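Local atomic coordinates of leukotriene A-4 hydrolase (Saccharomyces cerevisiae, PDB entry 2XQ0), a protein that cleaves di- and tripeptides as a zinc-dependent aminopeptidase of the M1 family and also has low epoxide hydrolase activity in vitro. Residues 479-484 and 544-549; 538-543 and 568-573. All coordinates share one frame; numbering follows the deposited sequence.

Interaction 1. Residues 479-484 and 544-549; sequences DKWVEM and LDIYQD
Trp-481 and Tyr-547 meet rim to rim, the N-H of one against the hydroxyl of the other. The indole NE1 of Trp-481 donates a hydrogen bond to OH of Tyr-547 at 3.0 Å. The bond is nearly straight, with an N-H...O angle of 171°. The oxygen lies in the plane of the indole, so the N-H points directly at it. The two rings do not stack. Their planes are turned 65° apart, and neither lies over the face of the other. CE1 of Tyr-547 lies beside the same stretch of rim, 3.3 Å from NE1 and 3.7 Å from CZ2 of Trp-481. Tyr-547 has CG anti to its carbonyl carbon (chi1 -63°), which sends the phenol out from the helix end toward the tryptophan.

Ile-546 adds a looser apolar contact. Its CD1 reaches the far edge of the indole, 4.3 Å from CH2 of Trp-481. All three side chains are buried.

The phenol oxygen has a second partner, since OH of Tyr-547 is also hydrogen-bonded to OD2 of Asp-502. The nearby carboxylate would probably make that oxygen a better acceptor for the indole N-H. Phe-498 stacks on the Trp-481 ring.

Trp-481 sits near the end of helix 469-484. Tyr-547 is the first residue to leave helical geometry after helix 537-546. The contact is a buried indole N-H to phenol oxygen hydrogen bond that ties helix 469-484 to the C-terminal end of helix 537-546, within the helical C-terminal part of this M1 aminopeptidase and away from the zinc site.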
ATOM      1  N   ASP A 479      -7.162  26.259 -16.519  1.00 36.60           N
ATOM      2  CA  ASP A 479      -6.599  27.400 -17.236  1.00 34.70           C
ATOM      3  C   ASP A 479      -7.600  28.567 -17.293  1.00 34.09           C
ATOM      4  O   ASP A 479      -7.267  29.709 -16.968  1.00 37.90           O
ATOM      5  CB  ASP A 479      -6.161  26.980 -18.643  1.00 45.08           C
ATOM      6  CG  ASP A 479      -5.055  25.930 -18.623  1.00 54.62           C
ATOM      7  OD1 ASP A 479      -4.449  25.725 -17.551  1.00 58.61           O
ATOM      8  OD2 ASP A 479      -4.784  25.312 -19.680  1.00 56.23           O
ATOM      9  N   LYS A 480      -8.834  28.269 -17.685  1.00 36.48           N
ATOM     10  CA  LYS A 480      -9.885  29.281 -17.802  1.00 33.78           C
ATOM     11  C   LYS A 480     -10.146  30.000 -16.474  1.00 37.89           C
ATOM     12  O   LYS A 480     -10.299  31.225 -16.442  1.00 45.09           O
ATOM     13  CB  LYS A 480     -11.178  28.648 -18.319  1.00 33.42           C
ATOM     14  CG  LYS A 480     -12.282  29.648 -18.650  1.00 44.15           C
ATOM     15  CD  LYS A 480     -13.604  28.930 -18.977  1.00 51.06           C
ATOM     16  CE  LYS A 480     -14.749  29.922 -19.196  1.00 51.21           C
ATOM     17  NZ  LYS A 480     -16.084  29.261 -19.352  1.00 50.66           N
ATOM     18  N   TRP A 481     -10.204  29.238 -15.384  1.00 35.47           N
ATOM     19  CA  TRP A 481     -10.355  29.814 -14.050  1.00 38.86           C
ATOM     20  C   TRP A 481      -9.185  30.707 -13.697  1.00 43.43           C
ATOM     21  O   TRP A 481      -9.379  31.790 -13.150  1.00 54.58           O
ATOM     22  CB  TRP A 481     -10.535  28.732 -12.973  1.00 33.79           C
ATOM     23  CG  TRP A 481     -11.974  28.453 -12.712  1.00 32.87           C
ATOM     24  CD1 TRP A 481     -12.726  27.432 -13.227  1.00 32.66           C
ATOM     25  CD2 TRP A 481     -12.860  29.246 -11.918  1.00 37.19           C
ATOM     26  NE1 TRP A 481     -14.025  27.524 -12.772  1.00 40.55           N
ATOM     27  CE2 TRP A 481     -14.131  28.634 -11.971  1.00 49.26           C
ATOM     28  CE3 TRP A 481     -12.703  30.416 -11.167  1.00 45.85           C
ATOM     29  CZ2 TRP A 481     -15.231  29.151 -11.291  1.00 53.78           C
ATOM     30  CZ3 TRP A 481     -13.787  30.919 -10.493  1.00 48.03           C
ATOM     31  CH2 TRP A 481     -15.039  30.292 -10.560  1.00 54.62           C
ATOM     32  N   VAL A 482      -7.968  30.255 -13.991  1.00 39.77           N
ATOM     33  CA  VAL A 482      -6.794  31.062 -13.669  1.00 41.56           C
ATOM     34  C   VAL A 482      -6.848  32.402 -14.388  1.00 50.48           C
ATOM     35  O   VAL A 482      -6.502  33.442 -13.821  1.00 61.31           O
ATOM     36  CB  VAL A 482      -5.474  30.324 -13.998  1.00 40.37           C
ATOM     37  CG1 VAL A 482      -4.294  31.260 -13.820  1.00 39.98           C
ATOM     38  CG2 VAL A 482      -5.307  29.112 -13.090  1.00 40.68           C
ATOM     39  N   GLU A 483      -7.311  32.373 -15.635  1.00 43.29           N
ATOM     40  CA  GLU A 483      -7.369  33.566 -16.471  1.00 39.76           C
ATOM     41  C   GLU A 483      -8.454  34.532 -15.996  1.00 45.25           C
ATOM     42  O   GLU A 483      -8.208  35.723 -15.823  1.00 52.26           O
ATOM     43  CB  GLU A 483      -7.642  33.163 -17.928  1.00 48.83           C
ATOM     44  CG  GLU A 483      -7.088  34.135 -18.971  1.00 70.33           C
ATOM     45  CD  GLU A 483      -5.565  34.086 -19.071  1.00 85.19           C
ATOM     46  OE1 GLU A 483      -4.915  33.555 -18.141  1.00 89.43           O
ATOM     47  OE2 GLU A 483      -5.017  34.578 -20.081  1.00 88.54           O
ATOM     48  N   MET A 484      -9.658  34.004 -15.796  1.00 40.51           N
ATOM     49  CA  MET A 484     -10.820  34.808 -15.452  1.00 45.38           C
ATOM     50  C   MET A 484     -10.722  35.443 -14.064  1.00 50.01           C
ATOM     51  O   MET A 484     -11.357  36.463 -13.792  1.00 49.82           O
ATOM     52  CB  MET A 484     -12.089  33.967 -15.580  1.00 49.56           C
ATOM     53  CG  MET A 484     -12.390  33.563 -17.014  1.00 48.43           C
ATOM     54  SD  MET A 484     -12.528  35.014 -18.084  1.00 41.65           S
ATOM     55  CE  MET A 484     -11.934  34.328 -19.642  1.00 32.91           C
ATOM     56  N   LEU A 544     -16.228  27.869  -5.258  1.00 56.89           N
ATOM     57  CA  LEU A 544     -16.864  26.978  -4.291  1.00 58.84           C
ATOM     58  C   LEU A 544     -18.384  27.052  -4.378  1.00 57.28           C
ATOM     59  O   LEU A 544     -19.070  26.036  -4.241  1.00 60.34           O
ATOM     60  CB  LEU A 544     -16.402  27.321  -2.875  1.00 59.31           C
ATOM     61  CG  LEU A 544     -14.990  26.905  -2.458  1.00 68.01           C
ATOM     62  CD1 LEU A 544     -13.940  27.343  -3.460  1.00 66.51           C
ATOM     63  CD2 LEU A 544     -14.676  27.474  -1.085  1.00 71.25           C
ATOM     64  N   ASP A 545     -18.899  28.260  -4.601  1.00 46.08           N
ATOM     65  CA  ASP A 545     -20.338  28.470  -4.731  1.00 58.97           C
ATOM     66  C   ASP A 545     -20.926  27.778  -5.965  1.00 58.53           C
ATOM     67  O   ASP A 545     -21.812  26.930  -5.851  1.00 57.23           O
ATOM     68  CB  ASP A 545     -20.650  29.966  -4.776  1.00 76.36           C
ATOM     69  CG  ASP A 545     -22.095  30.246  -5.118  1.00 88.46           C
ATOM     70  OD1 ASP A 545     -22.965  29.456  -4.692  1.00 91.47           O
ATOM     71  OD2 ASP A 545     -22.359  31.255  -5.812  1.00 93.49           O
ATOM     72  N   ILE A 546     -20.425  28.150  -7.139  1.00 59.10           N
ATOM     73  CA  ILE A 546     -20.926  27.630  -8.406  1.00 49.02           C
ATOM     74  C   ILE A 546     -20.847  26.109  -8.463  1.00 49.18           C
ATOM     75  O   ILE A 546     -21.713  25.449  -9.049  1.00 41.65           O
ATOM     76  CB  ILE A 546     -20.133  28.222  -9.591  1.00 47.91           C
ATOM     77  CG1 ILE A 546     -20.453  29.716  -9.757  1.00 46.48           C
ATOM     78  CG2 ILE A 546     -20.434  27.457 -10.877  1.00 43.90           C
ATOM     79  CD1 ILE A 546     -19.363  30.492 -10.476  1.00 44.79           C
ATOM     80  N   TYR A 547     -19.802  25.558  -7.849  1.00 46.83           N
ATOM     81  CA  TYR A 547     -19.532  24.125  -7.911  1.00 42.62           C
ATOM     82  C   TYR A 547     -19.901  23.414  -6.612  1.00 43.10           C
ATOM     83  O   TYR A 547     -19.408  22.324  -6.345  1.00 44.95           O
ATOM     84  CB  TYR A 547     -18.047  23.883  -8.221  1.00 49.58           C
ATOM     85  CG  TYR A 547     -17.600  24.416  -9.569  1.00 46.09           C
ATOM     86  CD1 TYR A 547     -16.356  25.024  -9.733  1.00 41.78           C
ATOM     87  CD2 TYR A 547     -18.428  24.315 -10.680  1.00 50.86           C
ATOM     88  CE1 TYR A 547     -15.950  25.506 -10.986  1.00 45.00           C
ATOM     89  CE2 TYR A 547     -18.036  24.791 -11.917  1.00 49.17           C
ATOM     90  CZ  TYR A 547     -16.801  25.387 -12.074  1.00 47.65           C
ATOM     91  OH  TYR A 547     -16.436  25.854 -13.329  1.00 40.38           O
ATOM     92  N   GLN A 548     -20.764  24.026  -5.802  1.00 47.18           N
ATOM     93  CA  GLN A 548     -21.010  23.510  -4.447  1.00 38.90           C
ATOM     94  C   GLN A 548     -21.504  22.076  -4.471  1.00 41.91           C
ATOM     95  O   GLN A 548     -21.086  21.253  -3.659  1.00 49.92           O
ATOM     96  CB  GLN A 548     -22.007  24.395  -3.677  1.00 45.63           C
ATOM     97  CG  GLN A 548     -23.365  24.521  -4.347  1.00 55.03           C
ATOM     98  CD  GLN A 548     -24.259  25.542  -3.674  1.00 63.51           C
ATOM     99  OE1 GLN A 548     -24.668  26.528  -4.291  1.00 61.00           O
ATOM    100  NE2 GLN A 548     -24.563  25.313  -2.399  1.00 63.25           N
ATOM    101  N   ASP A 549     -22.396  21.775  -5.408  1.00 41.51           N
ATOM    102  CA  ASP A 549     -23.027  20.460  -5.441  1.00 45.98           C
ATOM    103  C   ASP A 549     -21.982  19.359  -5.515  1.00 49.63           C
ATOM    104  O   ASP A 549     -21.904  18.492  -4.641  1.00 52.24           O
ATOM    105  CB  ASP A 549     -24.006  20.355  -6.613  1.00 44.20           C
ATOM    106  CG  ASP A 549     -25.283  21.165  -6.386  1.00 64.01           C
ATOM    107  OD1 ASP A 549     -25.952  21.516  -7.385  1.00 64.58           O
ATOM    108  OD2 ASP A 549     -25.616  21.449  -5.210  1.00 69.33           O
TER

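Interaction 2. Residues 538-543 and 568-573; sequences VASRAL and IFAKLQ
Ser-540 and Ala-570 mark the close backbone approach, with their CA atoms 6.6 Å apart. Residues 538-543 are regular helix. Residues 568-573 run off the end of helix 557-569. Lys-571 has positive phi (46°), and two bonds lead back into the last turn, which makes a Schellman motif. The N of Lys-571 bonds to O of Ile-568 at 2.7 Å. After this turn, Leu-572 faces helix 537-546.

The side chains meet without a hydrogen bond between the segments. CB of Ser-540 packs on CB of Ala-570 at 3.7 Å. Ser-540 OG sits between its backbone N and carbonyl carbon (chi1 57°). From there it bonds back to O of Pro-537, one turn earlier in the chain. This satisfies the buried hydroxyl while it also touches CD2 of Leu-572 at 3.6 Å.

Leu-572 has the largest share of the contact, mainly through its CD2 methyl. This methyl sits over one face of the Arg-541 guanidinium, offset toward its rim, and lies 3.3 Å from NH1 of Arg-541. It also packs 3.7 Å from CG of Arg-541, so it rests against the base of the chain as well as its end. The arginine, extended from CG to NE, runs alongside the leucine in the opposite direction, and its NH2 forms a salt bridge with OE1 of Glu-574.

Shortening Leu-572 to an alanine is likely to open a gap beside Ser-540 and strip the guanidinium face of its methyl, leaving the Glu-574 salt bridge as the main hold on that end of Arg-541.

The arrangement is a Schellman-terminated helix end packed against a neighbouring helix in the C-terminal helical region of the LTA4 hydrolase family.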
ATOM      1  N   VAL A 538     -13.067  36.761  -4.317  1.00 54.54           N
ATOM      2  CA  VAL A 538     -14.349  36.706  -5.026  1.00 52.87           C
ATOM      3  C   VAL A 538     -14.377  35.520  -5.987  1.00 56.43           C
ATOM      4  O   VAL A 538     -15.380  34.809  -6.085  1.00 66.10           O
ATOM      5  CB  VAL A 538     -14.645  38.023  -5.776  1.00 54.62           C
ATOM      6  CG1 VAL A 538     -16.047  38.005  -6.374  1.00 58.46           C
ATOM      7  CG2 VAL A 538     -14.506  39.186  -4.834  1.00 53.77           C
ATOM      8  N   ALA A 539     -13.261  35.293  -6.674  1.00 53.95           N
ATOM      9  CA  ALA A 539     -13.125  34.148  -7.573  1.00 50.13           C
ATOM     10  C   ALA A 539     -13.091  32.815  -6.825  1.00 53.00           C
ATOM     11  O   ALA A 539     -13.757  31.847  -7.212  1.00 51.45           O
ATOM     12  CB  ALA A 539     -11.879  34.308  -8.451  1.00 43.73           C
ATOM     13  N   SER A 540     -12.311  32.749  -5.752  1.00 55.98           N
ATOM     14  CA  SER A 540     -12.165  31.486  -5.047  1.00 57.19           C
ATOM     15  C   SER A 540     -13.473  31.140  -4.336  1.00 56.71           C
ATOM     16  O   SER A 540     -13.902  29.987  -4.324  1.00 54.43           O
ATOM     17  CB  SER A 540     -10.981  31.532  -4.080  1.00 48.46           C
ATOM     18  OG  SER A 540     -11.129  32.599  -3.173  1.00 50.19           O
ATOM     19  N   ARG A 541     -14.115  32.151  -3.768  1.00 47.42           N
ATOM     20  CA  ARG A 541     -15.448  31.993  -3.183  1.00 60.43           C
ATOM     21  C   ARG A 541     -16.525  31.651  -4.227  1.00 58.19           C
ATOM     22  O   ARG A 541     -17.393  30.812  -3.975  1.00 61.36           O
ATOM     23  CB  ARG A 541     -15.840  33.241  -2.371  1.00 69.38           C
ATOM     24  CG  ARG A 541     -15.012  33.423  -1.105  1.00 77.13           C
ATOM     25  CD  ARG A 541     -15.395  34.677  -0.336  1.00 89.81           C
ATOM     26  NE  ARG A 541     -14.955  34.622   1.059  1.00 92.03           N
ATOM     27  CZ  ARG A 541     -13.778  35.060   1.498  1.00 99.70           C
ATOM     28  NH1 ARG A 541     -12.905  35.593   0.657  1.00101.55           N
ATOM     29  NH2 ARG A 541     -13.474  34.966   2.786  1.00104.50           N
ATOM     30  N   ALA A 542     -16.465  32.296  -5.393  1.00 55.90           N
ATOM     31  CA  ALA A 542     -17.380  31.988  -6.496  1.00 54.31           C
ATOM     32  C   ALA A 542     -17.206  30.542  -6.974  1.00 56.92           C
ATOM     33  O   ALA A 542     -18.188  29.852  -7.252  1.00 52.46           O
ATOM     34  CB  ALA A 542     -17.177  32.958  -7.658  1.00 50.66           C
ATOM     35  N   LEU A 543     -15.950  30.105  -7.074  1.00 58.13           N
ATOM     36  CA  LEU A 543     -15.614  28.722  -7.427  1.00 58.71           C
ATOM     37  C   LEU A 543     -16.437  27.769  -6.564  1.00 52.07           C
ATOM     38  O   LEU A 543     -17.242  26.979  -7.060  1.00 41.82           O
ATOM     39  CB  LEU A 543     -14.115  28.473  -7.182  1.00 54.64           C
ATOM     40  CG  LEU A 543     -13.387  27.220  -7.700  1.00 55.53           C
ATOM     41  CD1 LEU A 543     -14.156  25.932  -7.441  1.00 49.94           C
ATOM     42  CD2 LEU A 543     -13.017  27.343  -9.170  1.00 48.00           C
ATOM     43  N   ILE A 568      -7.199  26.386   1.258  1.00 53.48           N
ATOM     44  CA  ILE A 568      -5.991  26.829   1.955  1.00 59.12           C
ATOM     45  C   ILE A 568      -5.091  27.653   1.031  1.00 59.90           C
ATOM     46  O   ILE A 568      -4.619  28.726   1.401  1.00 58.13           O
ATOM     47  CB  ILE A 568      -5.189  25.639   2.528  1.00 61.55           C
ATOM     48  CG1 ILE A 568      -6.015  24.887   3.578  1.00 58.39           C
ATOM     49  CG2 ILE A 568      -3.872  26.115   3.120  1.00 67.71           C
ATOM     50  CD1 ILE A 568      -6.585  25.780   4.660  1.00 55.43           C
ATOM     51  N   PHE A 569      -4.860  27.133  -0.169  1.00 60.73           N
ATOM     52  CA  PHE A 569      -4.075  27.828  -1.186  1.00 58.67           C
ATOM     53  C   PHE A 569      -4.662  29.208  -1.490  1.00 68.56           C
ATOM     54  O   PHE A 569      -3.945  30.129  -1.890  1.00 68.56           O
ATOM     55  CB  PHE A 569      -3.990  26.979  -2.462  1.00 49.77           C
ATOM     56  CG  PHE A 569      -2.728  26.166  -2.567  1.00 57.37           C
ATOM     57  CD1 PHE A 569      -2.565  25.010  -1.812  1.00 62.23           C
ATOM     58  CD2 PHE A 569      -1.703  26.558  -3.420  1.00 57.54           C
ATOM     59  CE1 PHE A 569      -1.404  24.261  -1.908  1.00 57.18           C
ATOM     60  CE2 PHE A 569      -0.538  25.812  -3.518  1.00 53.97           C
ATOM     61  CZ  PHE A 569      -0.385  24.664  -2.760  1.00 55.71           C
ATOM     62  N   ALA A 570      -5.973  29.331  -1.286  1.00 66.48           N
ATOM     63  CA  ALA A 570      -6.687  30.589  -1.458  1.00 59.64           C
ATOM     64  C   ALA A 570      -6.823  31.338  -0.133  1.00 59.86           C
ATOM     65  O   ALA A 570      -7.392  32.427  -0.077  1.00 57.71           O
ATOM     66  CB  ALA A 570      -8.062  30.341  -2.079  1.00 54.57           C
ATOM     67  N   LYS A 571      -6.297  30.748   0.932  1.00 66.14           N
ATOM     68  CA  LYS A 571      -6.330  31.381   2.244  1.00 76.96           C
ATOM     69  C   LYS A 571      -7.707  31.962   2.585  1.00 79.22           C
ATOM     70  O   LYS A 571      -7.815  33.109   3.027  1.00 82.51           O
ATOM     71  CB  LYS A 571      -5.252  32.469   2.340  1.00 78.00           C
ATOM     72  CG  LYS A 571      -3.827  31.951   2.199  1.00 78.95           C
ATOM     73  CD  LYS A 571      -2.811  33.078   2.331  1.00 81.89           C
ATOM     74  CE  LYS A 571      -1.391  32.536   2.350  1.00 76.53           C
ATOM     75  NZ  LYS A 571      -1.101  31.745   1.120  1.00 65.81           N
ATOM     76  N   LEU A 572      -8.757  31.173   2.366  1.00 71.85           N
ATOM     77  CA  LEU A 572     -10.089  31.536   2.836  1.00 69.56           C
ATOM     78  C   LEU A 572     -10.153  31.175   4.306  1.00 75.53           C
ATOM     79  O   LEU A 572     -10.393  30.018   4.659  1.00 79.71           O
ATOM     80  CB  LEU A 572     -11.179  30.794   2.059  1.00 64.37           C
ATOM     81  CG  LEU A 572     -11.315  31.102   0.566  1.00 69.21           C
ATOM     82  CD1 LEU A 572     -12.344  30.191  -0.085  1.00 63.65           C
ATOM     83  CD2 LEU A 572     -11.671  32.567   0.342  1.00 76.53           C
ATOM     84  N   GLN A 573      -9.925  32.170   5.159  1.00 81.66           N
ATOM     85  CA  GLN A 573      -9.719  31.935   6.586  1.00 87.29           C
ATOM     86  C   GLN A 573     -10.925  31.332   7.301  1.00 82.82           C
ATOM     87  O   GLN A 573     -10.761  30.592   8.270  1.00 85.14           O
ATOM     88  CB  GLN A 573      -9.262  33.219   7.284  1.00103.20           C
ATOM     89  CG  GLN A 573      -7.878  33.690   6.856  1.00117.17           C
ATOM     90  CD  GLN A 573      -7.480  35.011   7.493  1.00135.01           C
ATOM     91  OE1 GLN A 573      -8.323  35.870   7.755  1.00141.30           O
ATOM     92  NE2 GLN A 573      -6.185  35.182   7.739  1.00140.39           N
TER

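Overall arrangement
Both interactions use helix 537-546, and their centres are about 10 Å apart. Interaction 1 joins its C-terminal end to helix 469-484. Interaction 2 joins its earlier turns to the end of helix 557-569. The two meet where CE2 of Trp-481 packs 3.3 Å from CD2 of Leu-543, and where CD2 of Leu-544 touches CD1 of Leu-572 at 3.7 Å. Interaction 1 is wholly buried and includes a directed polar bond. Interaction 2 has no hydrogen bond across it. Methyl groups do the touching, one of them over a guanidinium, while Ser-540 OG and Arg-541 NH2 bond outside the two segments. It runs from a buried part out to the exposed Arg-541. Neither lies near the annotated sites.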